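Local atomic coordinates of uncharacterized protein (PDB entry 3RAG), a protein that is of unknown function but has a von Willebrand factor A-type fold with a bound sodium ion, and may act in metal-dependent binding, as other such domains do. Residues Q89-T94 / K128-V133; Q97-E102 / A120-V125. All blocks are in the same frame, centred on the assembly; numbering follows the deposited sequence.

Contact 1. Residues Q89-T94 / K128-V133; sequences QTMQMT and KLEDEV
Met91 and Glu130 meet where helix 79-106 lies close against helix 116-132, the helical pair that joins strand 71-74 to strand 135-142 of the von Willebrand factor A-type fold. The backbones are near one another here, with 6.2 Å between the CA atoms of Gln92 and Glu130, and the contact divides into a packed inner half and a looser outer one.

In the inner half the buried Met91, modelled as selenomethionine, reaches across from the first helix. With CG opposite the backbone N (chi1 174°) and the chain extended at the next bond (chi2 157°), the selenium arrives at the last turn of the partner helix. There SE lies 3.9 Å from the carbonyl O of Glu130 and 4.3 Å from CG2 of Val133, the first residue to leave helical geometry. The same carbonyl O is hydrogen-bonded to Arg168 NH1, and the O of Val133 to Arg168 NH2. Ile10 of strand 10-17 touches both Met91 and Val133, so this half of the helix pair is packed onto the central sheet.

The outer half is partly exposed and made by two long polar side chains, Gln92 and Glu130, with no hydrogen bond between them. Glu130 was deposited in two conformers, and its carboxylate geometry holds for the one described here and is doubtful to that extent. In that conformer the two extended chains run at a slant to one another, the amide plane turned 41° from the carboxylate. OE2 of Glu130 bonds to His88 ND1, one turn before Gln92 on the first helix, while Glu130 OE1 rests 3.9 Å from the aliphatic CB of Gln92.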
loop_
_atom_site.group_PDB
_atom_site.type_symbol
_atom_site.label_atom_id
_atom_site.label_comp_id
_atom_site.label_asym_id
_atom_site.label_seq_id
_atom_site.Cartn_x
_atom_site.Cartn_y
_atom_site.Cartn_z
ATOM N N GLN A 89 9.155 5.620 0.767
ATOM C CA GLN A 89 10.359 4.964 0.307
ATOM C C GLN A 89 10.115 4.076 -0.919
ATOM O O GLN A 89 10.923 4.066 -1.840
ATOM C CB GLN A 89 11.032 4.211 1.463
ATOM C CG GLN A 89 12.332 3.573 1.134
ATOM C CD GLN A 89 13.021 3.038 2.383
ATOM O OE1 GLN A 89 12.724 3.473 3.504
ATOM N NE2 GLN A 89 13.938 2.089 2.197
ATOM N N THR A 90 9.008 3.332 -0.948
ATOM C CA THR A 90 8.716 2.508 -2.123
ATOM C C THR A 90 8.302 3.366 -3.342
ATOM O O THR A 90 8.669 3.036 -4.471
ATOM C CB THR A 90 7.630 1.389 -1.832
ATOM O OG1 THR A 90 6.421 1.991 -1.335
ATOM C CG2 THR A 90 8.151 0.367 -0.806
HETATM N N MSE A 91 7.572 4.463 -3.117
HETATM C CA MSE A 91 7.261 5.415 -4.206
HETATM C C MSE A 91 8.571 5.956 -4.793
HETATM O O MSE A 91 8.774 5.986 -6.013
HETATM C CB MSE A 91 6.327 6.562 -3.718
HETATM C CG MSE A 91 6.033 7.708 -4.746
HETATM SE SE MSE A 91 4.484 8.663 -4.450
HETATM C CE MSE A 91 4.230 8.078 -2.764
ATOM N N GLN A 92 9.491 6.320 -3.917
ATOM C CA GLN A 92 10.789 6.821 -4.378
ATOM C C GLN A 92 11.536 5.784 -5.219
ATOM O O GLN A 92 12.030 6.102 -6.291
ATOM C CB GLN A 92 11.661 7.276 -3.214
ATOM C CG GLN A 92 13.014 7.812 -3.695
ATOM C CD GLN A 92 13.942 8.229 -2.571
ATOM O OE1 GLN A 92 13.841 7.744 -1.441
ATOM N NE2 GLN A 92 14.862 9.133 -2.880
HETATM N N MSE A 93 11.618 4.541 -4.744
HETATM C CA MSE A 93 12.283 3.497 -5.519
HETATM C C MSE A 93 11.632 3.240 -6.883
HETATM O O MSE A 93 12.326 3.063 -7.896
HETATM C CB MSE A 93 12.405 2.193 -4.694
HETATM C CG MSE A 93 13.475 2.298 -3.595
HETATM SE SE MSE A 93 13.692 0.825 -2.541
HETATM C CE MSE A 93 12.182 0.813 -1.605
ATOM N N THR A 94 10.302 3.213 -6.915
ATOM C CA THR A 94 9.596 2.980 -8.160
ATOM C C THR A 94 9.883 4.120 -9.152
ATOM O O THR A 94 10.141 3.889 -10.337
ATOM C CB THR A 94 8.078 2.864 -7.915
ATOM O OG1 THR A 94 7.823 1.693 -7.109
ATOM C CG2 THR A 94 7.326 2.737 -9.230
ATOM N N LYS A 128 10.781 15.642 -7.318
ATOM C CA LYS A 128 9.642 16.373 -7.864
ATOM C C LYS A 128 8.523 15.390 -8.211
ATOM O O LYS A 128 7.361 15.613 -7.850
ATOM C CB LYS A 128 10.061 17.200 -9.084
ATOM C CG LYS A 128 8.943 18.040 -9.719
ATOM C CD LYS A 128 9.483 18.843 -10.917
ATOM C CE LYS A 128 8.469 19.862 -11.433
ATOM N NZ LYS A 128 8.190 20.894 -10.395
ATOM N N LEU A 129 8.873 14.279 -8.866
ATOM C CA LEU A 129 7.870 13.263 -9.177
ATOM C C LEU A 129 7.215 12.734 -7.890
ATOM O O LEU A 129 5.997 12.533 -7.841
ATOM C CB LEU A 129 8.496 12.079 -9.935
ATOM C CG LEU A 129 8.872 12.425 -11.389
ATOM C CD1 LEU A 129 9.749 11.343 -11.995
ATOM C CD2 LEU A 129 7.584 12.596 -12.193
ATOM N N GLU A 130 8.027 12.509 -6.859
ATOM C CA GLU A 130 7.502 11.987 -5.596
ATOM C C GLU A 130 6.425 12.906 -5.014
ATOM O O GLU A 130 5.521 12.447 -4.307
ATOM C CB GLU A 130 8.633 11.761 -4.588
ATOM C CG GLU A 130 8.133 11.233 -3.250
ATOM C CD GLU A 130 9.245 10.757 -2.326
ATOM O OE1 GLU A 130 10.444 10.899 -2.681
ATOM O OE2 GLU A 130 8.903 10.230 -1.243
ATOM N N ASP A 131 6.509 14.200 -5.323
ATOM C CA ASP A 131 5.513 15.157 -4.851
ATOM C C ASP A 131 4.322 15.311 -5.787
ATOM O O ASP A 131 3.201 15.592 -5.336
ATOM C CB ASP A 131 6.161 16.539 -4.631
ATOM C CG ASP A 131 5.153 17.588 -4.182
ATOM O OD1 ASP A 131 4.588 17.437 -3.076
ATOM O OD2 ASP A 131 4.925 18.562 -4.929
ATOM N N GLU A 132 4.562 15.139 -7.086
ATOM C CA GLU A 132 3.612 15.577 -8.119
ATOM C C GLU A 132 2.807 14.503 -8.832
ATOM O O GLU A 132 1.739 14.801 -9.370
ATOM C CB GLU A 132 4.330 16.460 -9.161
ATOM C CG GLU A 132 4.781 17.756 -8.599
ATOM C CD GLU A 132 5.510 18.619 -9.625
ATOM O OE1 GLU A 132 5.607 18.192 -10.798
ATOM O OE2 GLU A 132 5.982 19.708 -9.246
ATOM N N VAL A 133 3.281 13.262 -8.844
ATOM C CA VAL A 133 2.503 12.218 -9.512
ATOM C C VAL A 133 1.221 11.931 -8.733
ATOM O O VAL A 133 1.132 12.206 -7.534
ATOM C CB VAL A 133 3.302 10.881 -9.722
ATOM C CG1 VAL A 133 4.599 11.119 -10.530
ATOM C CG2 VAL A 133 3.607 10.163 -8.382
#

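Contact 2. Residues Q97-E102 / A120-V125; sequences QVVNQE and ARVMQV
Val99 supplies every contact that segment 97-102 makes with segment 120-125, and all of it is apolar. Its two methyl groups are shared out between two valines one turn apart on the other helix. CG1 of Val99 meets CG1 of Val122 at 3.4 Å, tighter than methyl groups usually pack, while CG2 of Val99 takes the roomier position, 4.3 Å from CG1 of Val125. All three valines leave their backbones facing the other segment. Val99 and Val122 share a rotamer, each with CG1 opposite the backbone N (chi1 168°), and the two side chains run past one another, pointing opposite ways. This close methyl pair occurs where the CA atoms of the same residues are 7.8 Å apart.

Further neighbours extend the seam. Val126 of the second helix also touches Val99, and Leu103 of the first helix touches Val122, as do Thr111 and Leu114 of the connection between the helices. The contact thus belongs to the part of the helical pair nearest its turn, set out from the central sheet of the von Willebrand factor A-type domain, its centre about 23 Å from the centre of the chain.

Polar interactions keep to the margins and bridge the two segments nowhere. Asn100, next to Val99, turns its OD1 to the connection, where Ser110 OG and Thr111 N both hydrogen-bond to it; two bonds on one oxygen tie the turn to the first helix. On the exposed flank of the second helix, Arg121 NH2 makes a salt bridge with Asp118 OD1, within the same helix.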
loop_
_atom_site.group_PDB
_atom_site.type_symbol
_atom_site.label_atom_id
_atom_site.label_comp_id
_atom_site.label_asym_id
_atom_site.label_seq_id
_atom_site.Cartn_x
_atom_site.Cartn_y
_atom_site.Cartn_z
ATOM N N GLN A 97 13.263 4.035 -10.727
ATOM C CA GLN A 97 13.302 3.054 -11.804
ATOM C C GLN A 97 12.683 3.640 -13.057
ATOM O O GLN A 97 13.196 3.445 -14.153
ATOM C CB GLN A 97 12.563 1.756 -11.410
ATOM C CG GLN A 97 13.053 1.119 -10.105
ATOM C CD GLN A 97 12.118 0.010 -9.556
ATOM O OE1 GLN A 97 10.882 0.051 -9.717
ATOM N NE2 GLN A 97 12.718 -0.977 -8.895
ATOM N N VAL A 98 11.559 4.336 -12.903
ATOM C CA VAL A 98 10.905 4.971 -14.040
ATOM C C VAL A 98 11.842 5.956 -14.734
ATOM O O VAL A 98 11.958 5.974 -15.968
ATOM C CB VAL A 98 9.603 5.706 -13.621
ATOM C CG1 VAL A 98 9.095 6.596 -14.751
ATOM C CG2 VAL A 98 8.537 4.690 -13.201
ATOM N N VAL A 99 12.513 6.776 -13.933
ATOM C CA VAL A 99 13.387 7.806 -14.506
ATOM C C VAL A 99 14.597 7.166 -15.186
ATOM O O VAL A 99 15.031 7.600 -16.260
ATOM C CB VAL A 99 13.815 8.830 -13.452
ATOM C CG1 VAL A 99 14.938 9.703 -13.981
ATOM C CG2 VAL A 99 12.629 9.686 -13.044
ATOM N N ASN A 100 15.122 6.119 -14.571
ATOM C CA ASN A 100 16.244 5.407 -15.174
ATOM C C ASN A 100 15.868 4.830 -16.546
ATOM O O ASN A 100 16.610 4.960 -17.514
ATOM C CB ASN A 100 16.760 4.323 -14.237
ATOM C CG ASN A 100 18.111 3.809 -14.657
ATOM O OD1 ASN A 100 19.105 4.544 -14.622
ATOM N ND2 ASN A 100 18.160 2.544 -15.071
ATOM N N GLN A 101 14.695 4.211 -16.640
ATOM C CA GLN A 101 14.212 3.717 -17.930
ATOM C C GLN A 101 14.028 4.796 -19.009
ATOM O O GLN A 101 14.244 4.544 -20.195
ATOM C CB GLN A 101 12.892 2.956 -17.730
ATOM C CG GLN A 101 12.859 1.625 -18.441
ATOM C CD GLN A 101 14.028 0.726 -18.059
ATOM O OE1 GLN A 101 14.436 0.674 -16.896
ATOM N NE2 GLN A 101 14.574 0.019 -19.042
ATOM N N GLU A 102 13.595 5.985 -18.603
ATOM C CA GLU A 102 13.423 7.096 -19.526
ATOM C C GLU A 102 14.785 7.569 -19.997
ATOM O O GLU A 102 14.971 7.894 -21.169
ATOM C CB GLU A 102 12.696 8.258 -18.837
ATOM C CG GLU A 102 11.201 8.184 -18.884
ATOM C CD GLU A 102 10.686 8.273 -20.302
ATOM O OE1 GLU A 102 10.747 9.377 -20.896
ATOM O OE2 GLU A 102 10.241 7.229 -20.826
ATOM N N ALA A 120 22.682 14.204 -9.599
ATOM C CA ALA A 120 21.996 15.078 -8.651
ATOM C C ALA A 120 20.775 15.763 -9.271
ATOM O O ALA A 120 19.744 15.935 -8.611
ATOM C CB ALA A 120 22.971 16.115 -8.092
ATOM N N ARG A 121 20.892 16.166 -10.533
ATOM C CA ARG A 121 19.780 16.800 -11.231
ATOM C C ARG A 121 18.648 15.804 -11.390
ATOM O O ARG A 121 17.468 16.134 -11.197
ATOM C CB ARG A 121 20.212 17.293 -12.610
ATOM C CG ARG A 121 20.190 18.799 -12.767
ATOM C CD ARG A 121 20.511 19.214 -14.200
ATOM N NE ARG A 121 21.818 18.736 -14.642
ATOM C CZ ARG A 121 22.957 19.391 -14.437
ATOM N NH1 ARG A 121 22.953 20.547 -13.789
ATOM N NH2 ARG A 121 24.103 18.891 -14.875
ATOM N N VAL A 122 19.013 14.576 -11.747
ATOM C CA VAL A 122 18.018 13.527 -11.926
ATOM C C VAL A 122 17.331 13.191 -10.611
ATOM O O VAL A 122 16.136 12.943 -10.580
ATOM C CB VAL A 122 18.622 12.266 -12.569
ATOM C CG1 VAL A 122 17.635 11.090 -12.479
ATOM C CG2 VAL A 122 18.992 12.555 -14.019
HETATM N N MSE A 123 18.077 13.184 -9.513
HETATM C CA MSE A 123 17.438 12.913 -8.228
HETATM C C MSE A 123 16.451 14.030 -7.851
HETATM O O MSE A 123 15.443 13.781 -7.188
HETATM C CB MSE A 123 18.478 12.669 -7.129
HETATM C CG MSE A 123 19.226 11.330 -7.261
HETATM SE SE MSE A 123 18.204 9.834 -7.467
HETATM C CE MSE A 123 16.932 10.063 -6.174
ATOM N N GLN A 124 16.721 15.253 -8.297
ATOM C CA GLN A 124 15.780 16.346 -8.080
ATOM C C GLN A 124 14.503 16.116 -8.881
ATOM O O GLN A 124 13.403 16.400 -8.406
ATOM C CB GLN A 124 16.391 17.701 -8.433
ATOM C CG GLN A 124 17.241 18.293 -7.328
ATOM C CD GLN A 124 17.745 19.695 -7.662
ATOM O OE1 GLN A 124 17.728 20.117 -8.822
ATOM N NE2 GLN A 124 18.188 20.423 -6.641
ATOM N N VAL A 125 14.655 15.604 -10.098
ATOM C CA VAL A 125 13.503 15.198 -10.902
ATOM C C VAL A 125 12.672 14.132 -10.173
ATOM O O VAL A 125 11.437 14.216 -10.149
ATOM C CB VAL A 125 13.945 14.696 -12.292
ATOM C CG1 VAL A 125 12.837 13.935 -12.981
ATOM C CG2 VAL A 125 14.405 15.873 -13.153
#

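How the contacts relate
Both contacts join helix 79-106 to helix 116-132, with contact 2 nested inside the chain loop that contact 1 closes and their centres about 10 Å apart. Contact 1 lies nearer the centre of the chain, beside the sheet; two of its touching residues, Met91 and Val133, are buried and none is fully exposed. It includes polar groups: the carbonyl's partner, Arg168, comes from a loop, the carboxylate's, His88, from the first helix. Contact 2, further out, buries less surface, relies on branched aliphatic side chains alone, and pairs buried Val99 with exposed Val125. The two are continuous: Leu129 CD1 packs 3.5 Å from Val99 CG2, and Gln92 NE2 lies 4.0 Å from CE of Met123.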